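Putative aspartyl-tRNA synthetase (Leishmania major, PDB 6OD8) probably joins L-aspartate to tRNA(Asp) at the expense of ATP, as a class II aminoacyl-tRNA synthetase. Local coordinates at residues C228-Q233 and E340-H345. Residues are numbered along the deposited sequence; the frame is centred on the assembly and turned at random.
Sequences CQYFRQ and ERLATH. With EDO (1,2-ethanediol), chain I.
Y230 is a worked example of one aromatic side chain serving several neighbours: it leaves helix 215-237 and meets R341 and L342, near the C-terminal part of helix 325-342, and H345, the N-cap of helix 346-353. With CG anti to its own carbonyl carbon (chi1 -60°), the ring reaches across to the second segment. R341 lays its aliphatic base over one face, a CH-pi contact in which CB stands 3.6 Å from the centroid of the Y230 ring, 16° off the normal. Farther along this extended chain, the guanidinium leads away to the carbonyl oxygen and ring of Y337, one turn back. L342 adds a looser apolar touch, CD2 to CD2 of Y230 at 4.3 Å. At the far end of the ring, OH of Y230 and NE2 of H345 form a hydrogen bond of 2.6 Å; the two rings meet rim to rim without stacking, their planes 25° apart. Within the type I turn from L342 to H345, O of R341 accepts from both N and OG1 of T344, which probably helps set its shape. Next along the first segment, F231 packs on L334 and on strand 289-297. Both helices belong to the class II synthetase catalytic region, and the contact is structural packing. Its chemistry divides Y230 between a face given to hydrocarbon and a hydroxyl paired in the ring plane with imidazole, where either partner could be the donor.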
ATOM      1  N   CYS A 228      -2.411   5.307   6.425  1.00 14.83           N
ATOM      2  CA  CYS A 228      -2.476   4.253   5.404  1.00 13.10           C
ATOM      3  C   CYS A 228      -3.258   3.044   5.902  1.00 17.20           C
ATOM      4  O   CYS A 228      -4.114   2.500   5.197  1.00 13.09           O
ATOM      5  CB  CYS A 228      -1.057   3.819   4.991  1.00 18.48           C
ATOM      6  SG  CYS A 228      -0.139   5.090   4.082  1.00 23.54           S
ATOM      7  N   GLN A 229      -2.939   2.584   7.113  1.00 12.84           N
ATOM      8  CA  GLN A 229      -3.610   1.416   7.677  1.00 13.13           C
ATOM      9  C   GLN A 229      -5.128   1.585   7.729  1.00 19.22           C
ATOM     10  O   GLN A 229      -5.882   0.684   7.326  1.00 14.08           O
ATOM     11  CB  GLN A 229      -3.063   1.170   9.073  1.00 11.29           C
ATOM     12  CG  GLN A 229      -3.747   0.050   9.791  1.00 12.33           C
ATOM     13  CD  GLN A 229      -3.183  -0.138  11.191  1.00 17.25           C
ATOM     14  OE1 GLN A 229      -2.091   0.347  11.502  1.00 17.46           O
ATOM     15  NE2 GLN A 229      -3.931  -0.829  12.041  1.00 17.52           N
ATOM     16  N   TYR A 230      -5.601   2.720   8.268  1.00 16.97           N
ATOM     17  CA  TYR A 230      -7.045   2.900   8.424  1.00 15.37           C
ATOM     18  C   TYR A 230      -7.720   3.204   7.093  1.00 14.13           C
ATOM     19  O   TYR A 230      -8.858   2.776   6.865  1.00 16.42           O
ATOM     20  CB  TYR A 230      -7.324   4.003   9.454  1.00 13.59           C
ATOM     21  CG  TYR A 230      -6.737   3.670  10.810  1.00 14.51           C
ATOM     22  CD1 TYR A 230      -6.808   2.367  11.312  1.00 18.32           C
ATOM     23  CD2 TYR A 230      -6.116   4.654  11.595  1.00 19.60           C
ATOM     24  CE1 TYR A 230      -6.271   2.046  12.550  1.00 23.42           C
ATOM     25  CE2 TYR A 230      -5.595   4.338  12.847  1.00 20.76           C
ATOM     26  CZ  TYR A 230      -5.674   3.035  13.307  1.00 23.87           C
ATOM     27  OH  TYR A 230      -5.156   2.701  14.531  1.00 22.28           O
ATOM     28  N   PHE A 231      -7.038   3.913   6.197  1.00 13.12           N
ATOM     29  CA  PHE A 231      -7.543   4.058   4.822  1.00 13.02           C
ATOM     30  C   PHE A 231      -7.847   2.696   4.199  1.00 16.55           C
ATOM     31  O   PHE A 231      -8.962   2.443   3.717  1.00 13.58           O
ATOM     32  CB  PHE A 231      -6.509   4.821   3.976  1.00 10.06           C
ATOM     33  CG  PHE A 231      -6.842   4.907   2.493  1.00 14.81           C
ATOM     34  CD1 PHE A 231      -7.677   5.916   2.019  1.00 15.04           C
ATOM     35  CD2 PHE A 231      -6.285   4.009   1.571  1.00 19.24           C
ATOM     36  CE1 PHE A 231      -7.981   6.022   0.643  1.00 12.50           C
ATOM     37  CE2 PHE A 231      -6.581   4.090   0.206  1.00 13.74           C
ATOM     38  CZ  PHE A 231      -7.452   5.129  -0.266  1.00 11.55           C
ATOM     39  N   ARG A 232      -6.858   1.795   4.195  1.00 12.60           N
ATOM     40  CA  ARG A 232      -7.060   0.490   3.565  0.52 12.90           C
ATOM     41  C   ARG A 232      -8.089  -0.347   4.317  1.00 15.11           C
ATOM     42  O   ARG A 232      -8.920  -1.032   3.703  1.00 13.39           O
ATOM     43  CB  ARG A 232      -5.740  -0.270   3.482  0.52 10.69           C
ATOM     44  CG  ARG A 232      -4.711   0.301   2.523  0.52 11.07           C
ATOM     45  CD  ARG A 232      -3.559  -0.694   2.386  0.52 14.30           C
ATOM     46  NE  ARG A 232      -3.063  -1.088   3.706  0.52 14.57           N
ATOM     47  CZ  ARG A 232      -2.161  -0.405   4.407  0.52 18.90           C
ATOM     48  NH1 ARG A 232      -1.622   0.699   3.901  0.52 15.88           N
ATOM     49  NH2 ARG A 232      -1.773  -0.845   5.604  0.52 16.49           N
ATOM     50  N   GLN A 233      -8.064  -0.317   5.647  1.00 13.31           N
ATOM     51  CA  GLN A 233      -8.980  -1.205   6.365  1.00 15.38           C
ATOM     52  C   GLN A 233     -10.430  -0.809   6.154  1.00 16.22           C
ATOM     53  O   GLN A 233     -11.295  -1.677   6.011  1.00 16.25           O
ATOM     54  CB  GLN A 233      -8.668  -1.243   7.860  1.00 15.58           C
ATOM     55  CG  GLN A 233      -9.390  -2.395   8.542  1.00 20.01           C
ATOM     56  CD  GLN A 233      -9.127  -3.748   7.863  1.00 30.22           C
ATOM     57  OE1 GLN A 233      -7.973  -4.170   7.714  1.00 24.69           O
ATOM     58  NE2 GLN A 233     -10.199  -4.429   7.446  1.00 25.29           N
ATOM     59  N   GLU A 340     -11.457   9.170  13.608  1.00 14.32           N
ATOM     60  CA  GLU A 340     -11.847   8.563  14.878  1.00 16.31           C
ATOM     61  C   GLU A 340     -10.767   7.630  15.413  1.00 19.50           C
ATOM     62  O   GLU A 340     -10.531   7.581  16.626  1.00 20.06           O
ATOM     63  CB  GLU A 340     -13.174   7.832  14.685  1.00 21.58           C
ATOM     64  CG  GLU A 340     -13.560   6.840  15.738  1.00 41.45           C
ATOM     65  CD  GLU A 340     -14.817   6.071  15.335  1.00 51.72           C
ATOM     66  OE1 GLU A 340     -15.728   6.698  14.736  1.00 35.64           O
ATOM     67  OE2 GLU A 340     -14.879   4.845  15.595  1.00 58.79           O
ATOM     68  N   ARG A 341     -10.072   6.923  14.527  1.00 22.01           N
ATOM     69  CA  ARG A 341      -9.023   6.017  14.983  1.00 17.19           C
ATOM     70  C   ARG A 341      -7.708   6.752  15.251  1.00 20.07           C
ATOM     71  O   ARG A 341      -6.990   6.413  16.202  1.00 19.49           O
ATOM     72  CB  ARG A 341      -8.857   4.893  13.956  1.00 17.90           C
ATOM     73  CG  ARG A 341      -9.961   3.857  14.181  1.00 21.94           C
ATOM     74  CD  ARG A 341     -10.153   2.876  13.066  1.00 27.91           C
ATOM     75  NE  ARG A 341     -11.306   2.022  13.383  1.00 30.74           N
ATOM     76  CZ  ARG A 341     -12.578   2.423  13.360  1.00 36.84           C
ATOM     77  NH1 ARG A 341     -12.895   3.675  13.026  1.00 39.85           N
ATOM     78  NH2 ARG A 341     -13.542   1.567  13.684  1.00 30.51           N
ATOM     79  N   LEU A 342      -7.385   7.775  14.455  1.00 20.55           N
ATOM     80  CA  LEU A 342      -6.184   8.559  14.744  1.00 18.64           C
ATOM     81  C   LEU A 342      -6.261   9.190  16.121  1.00 20.71           C
ATOM     82  O   LEU A 342      -5.240   9.311  16.809  1.00 22.59           O
ATOM     83  CB  LEU A 342      -5.961   9.638  13.687  1.00 13.80           C
ATOM     84  CG  LEU A 342      -5.490   9.205  12.283  1.00 17.77           C
ATOM     85  CD1 LEU A 342      -5.379  10.458  11.421  1.00 17.50           C
ATOM     86  CD2 LEU A 342      -4.151   8.386  12.285  1.00 23.96           C
ATOM     87  N   ALA A 343      -7.463   9.577  16.544  1.00 20.38           N
ATOM     88  CA  ALA A 343      -7.635  10.226  17.841  1.00 22.42           C
ATOM     89  C   ALA A 343      -7.268   9.314  19.005  1.00 24.35           C
ATOM     90  O   ALA A 343      -6.957   9.831  20.082  1.00 23.58           O
ATOM     91  CB  ALA A 343      -9.074  10.735  17.999  1.00 23.27           C
ATOM     92  N   THR A 344      -7.276   7.986  18.814  1.00 24.84           N
ATOM     93  CA  THR A 344      -6.897   7.059  19.879  1.00 27.41           C
ATOM     94  C   THR A 344      -5.393   6.960  20.087  1.00 23.52           C
ATOM     95  O   THR A 344      -4.968   6.434  21.116  1.00 21.92           O
ATOM     96  CB  THR A 344      -7.427   5.637  19.623  1.00 21.22           C
ATOM     97  OG1 THR A 344      -6.690   5.011  18.561  1.00 23.66           O
ATOM     98  CG2 THR A 344      -8.931   5.668  19.311  1.00 20.84           C
ATOM     99  N   HIS A 345      -4.582   7.469  19.165  1.00 21.34           N
ATOM    100  CA  HIS A 345      -3.130   7.357  19.299  1.00 19.14           C
ATOM    101  C   HIS A 345      -2.593   8.568  20.055  1.00 18.44           C
ATOM    102  O   HIS A 345      -1.859   9.409  19.538  1.00 24.74           O
ATOM    103  CB  HIS A 345      -2.490   7.173  17.928  1.00 18.99           C
ATOM    104  CG  HIS A 345      -2.888   5.891  17.262  1.00 23.26           C
ATOM    105  ND1 HIS A 345      -2.366   4.671  17.626  1.00 22.40           N
ATOM    106  CD2 HIS A 345      -3.775   5.636  16.266  1.00 20.47           C
ATOM    107  CE1 HIS A 345      -2.909   3.720  16.888  1.00 22.01           C
ATOM    108  NE2 HIS A 345      -3.763   4.278  16.050  1.00 22.49           N
TER
HETATM  109  C1  EDO I 607     -11.121   2.855  17.283  1.00 58.44           C
HETATM  110  O1  EDO I 607     -12.000   1.740  17.470  1.00 63.47           O
HETATM  111  C2  EDO I 607     -11.772   4.117  17.831  1.00 55.20           C
HETATM  112  O2  EDO I 607     -13.161   4.127  17.492  1.00 52.37           O